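Long-range contact in Lmo1076 protein (Listeria monocytogenes serovar 1/2a, PDB 5JQC), which is a secreted putative autolysin, probably an amidase acting on the bacterial cell wall, seen here as a piece holding three GW domains: residues Ala100-Thr105 and Ile148-Ile153. Sequence-based numbering, arbitrary orientation.
Sequences ATNVKT and IKQGQI
Gln150 and Gln152, with Asn102 beside them, carry much of this antiparallel pairing between residues 100-105, which lead into strand 103-112, and the end of strand 144-153. The backbone of Gln150 exchanges two hydrogen bonds with Lys104, and that of Gln152 does the same with Thr101; Gln152 N lies 2.7 Å from Thr101 O. Between these pairs Asn102 and Val103 stand opposite the single Gly151, a beta bulge. The chain turns a corner at Asn102 with positive phi, a conformation asparagine tolerates better than most residues.

At the bulge a side chain meets the peptide carbonyl of Asn102: Gln150 NE2 donates to Asn102 O at 3.3 Å, long but nearly straight (174°) and in the plane of both groups. A glutamine suits this place because its extended chain carries an N-H out to a main-chain oxygen beside the regular ladder. In both Gln150 (chi1 67°) and Lys104, CG sits between the backbone N and the carbonyl carbon and the rest is extended, so the two run together: Lys104 CG lies 3.7 Å from Gln150 CG, and the aliphatic part of lysine packs while its amine reaches onward. Gln152 likewise runs beside Asn102, their amide planes 62° apart.

Val103 faces Gly151 across the ladder, with CG2 in loose contact, 4.2 Å from Gly151 CA; glycine, lacking a side chain, suits this close backbone approach. Strand 156-163 flanks 144-153 on its other edge. A bulged antiparallel pair joins the first strand to its neighbour in the central GW domain, a member of the SH3-like beta folds.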
loop_
_atom_site.group_PDB
_atom_site.type_symbol
_atom_site.label_atom_id
_atom_site.label_comp_id
_atom_site.label_asym_id
_atom_site.label_seq_id
_atom_site.Cartn_x
_atom_site.Cartn_y
_atom_site.Cartn_z
ATOM N N ALA A 100 -9.492 3.636 1.303
ATOM C CA ALA A 100 -8.578 2.574 1.690
ATOM C C ALA A 100 -8.630 2.389 3.196
ATOM O O ALA A 100 -8.742 3.361 3.946
ATOM C CB ALA A 100 -7.151 2.912 1.267
ATOM N N THR A 101 -8.535 1.142 3.642
ATOM C CA THR A 101 -8.409 0.848 5.063
ATOM C C THR A 101 -6.996 0.362 5.384
ATOM O O THR A 101 -6.180 0.088 4.496
ATOM C CB THR A 101 -9.442 -0.198 5.495
ATOM O OG1 THR A 101 -9.226 -1.418 4.766
ATOM C CG2 THR A 101 -10.842 0.306 5.220
ATOM N N ASN A 102 -6.716 0.261 6.681
ATOM C CA ASN A 102 -5.455 -0.277 7.179
ATOM C C ASN A 102 -4.262 0.504 6.626
ATOM O O ASN A 102 -3.194 -0.061 6.395
ATOM C CB ASN A 102 -5.337 -1.773 6.852
ATOM C CG ASN A 102 -4.587 -2.557 7.919
ATOM O OD1 ASN A 102 -4.559 -2.168 9.089
ATOM N ND2 ASN A 102 -3.976 -3.670 7.520
ATOM N N VAL A 103 -4.445 1.805 6.406
ATOM C CA VAL A 103 -3.439 2.643 5.759
ATOM C C VAL A 103 -2.354 2.992 6.769
ATOM O O VAL A 103 -2.623 3.655 7.777
ATOM C CB VAL A 103 -4.073 3.921 5.186
ATOM C CG1 VAL A 103 -3.021 4.745 4.446
ATOM C CG2 VAL A 103 -5.242 3.584 4.288
ATOM N N LYS A 104 -1.118 2.574 6.498
ATOM C CA LYS A 104 -0.029 2.956 7.387
ATOM C C LYS A 104 1.264 3.155 6.612
ATOM O O LYS A 104 1.484 2.550 5.556
ATOM C CB LYS A 104 0.176 1.933 8.512
ATOM C CG LYS A 104 0.522 0.518 8.114
ATOM C CD LYS A 104 0.606 -0.347 9.372
ATOM C CE LYS A 104 1.125 -1.756 9.108
ATOM N NZ LYS A 104 1.772 -2.324 10.336
ATOM N N THR A 105 2.100 4.041 7.149
ATOM C CA THR A 105 3.448 4.242 6.647
ATOM C C THR A 105 4.293 2.999 6.907
ATOM O O THR A 105 4.122 2.312 7.919
ATOM C CB THR A 105 4.063 5.468 7.324
ATOM O OG1 THR A 105 3.300 6.630 6.974
ATOM C CG2 THR A 105 5.516 5.675 6.889
ATOM N N ILE A 148 7.030 2.169 1.095
ATOM C CA ILE A 148 6.901 3.296 2.018
ATOM C C ILE A 148 5.498 3.451 2.609
ATOM O O ILE A 148 5.331 4.218 3.575
ATOM C CB ILE A 148 7.327 4.613 1.342
ATOM C CG1 ILE A 148 6.304 4.990 0.272
ATOM C CG2 ILE A 148 8.717 4.464 0.737
ATOM C CD1 ILE A 148 6.728 6.132 -0.608
ATOM N N LYS A 149 4.493 2.755 2.082
ATOM C CA LYS A 149 3.140 2.916 2.594
ATOM C C LYS A 149 2.309 1.727 2.140
ATOM O O LYS A 149 2.578 1.143 1.087
ATOM C CB LYS A 149 2.527 4.223 2.089
ATOM C CG LYS A 149 1.484 4.833 2.979
ATOM C CD LYS A 149 0.810 5.972 2.228
ATOM C CE LYS A 149 0.084 6.911 3.169
ATOM N NZ LYS A 149 -0.273 8.176 2.467
ATOM N N GLN A 150 1.289 1.385 2.928
ATOM C CA GLN A 150 0.327 0.371 2.512
ATOM C C GLN A 150 -1.087 0.892 2.697
ATOM O O GLN A 150 -1.334 1.845 3.443
ATOM C CB GLN A 150 0.486 -0.942 3.283
ATOM C CG GLN A 150 0.150 -0.875 4.747
ATOM C CD GLN A 150 0.040 -2.247 5.361
ATOM O OE1 GLN A 150 0.901 -3.084 5.148
ATOM N NE2 GLN A 150 -1.042 -2.499 6.099
ATOM N N GLY A 151 -2.015 0.248 1.991
ATOM C CA GLY A 151 -3.429 0.503 2.129
ATOM C C GLY A 151 -4.186 -0.675 1.578
ATOM O O GLY A 151 -3.697 -1.347 0.661
ATOM N N GLN A 152 -5.374 -0.946 2.108
ATOM C CA GLN A 152 -6.139 -2.100 1.678
ATOM C C GLN A 152 -7.470 -1.663 1.104
ATOM O O GLN A 152 -8.001 -0.608 1.459
ATOM C CB GLN A 152 -6.384 -3.077 2.817
ATOM C CG GLN A 152 -5.099 -3.684 3.345
ATOM C CD GLN A 152 -5.337 -4.616 4.515
ATOM O OE1 GLN A 152 -6.451 -4.688 5.055
ATOM N NE2 GLN A 152 -4.289 -5.344 4.915
ATOM N N ILE A 153 -7.987 -2.489 0.203
ATOM C CA ILE A 153 -9.309 -2.298 -0.368
ATOM C C ILE A 153 -9.713 -3.594 -1.046
ATOM O O ILE A 153 -8.902 -4.255 -1.710
ATOM C CB ILE A 153 -9.347 -1.095 -1.338
ATOM C CG1 ILE A 153 -10.789 -0.763 -1.676
ATOM C CG2 ILE A 153 -8.612 -1.397 -2.619
ATOM C CD1 ILE A 153 -10.933 0.586 -2.318
#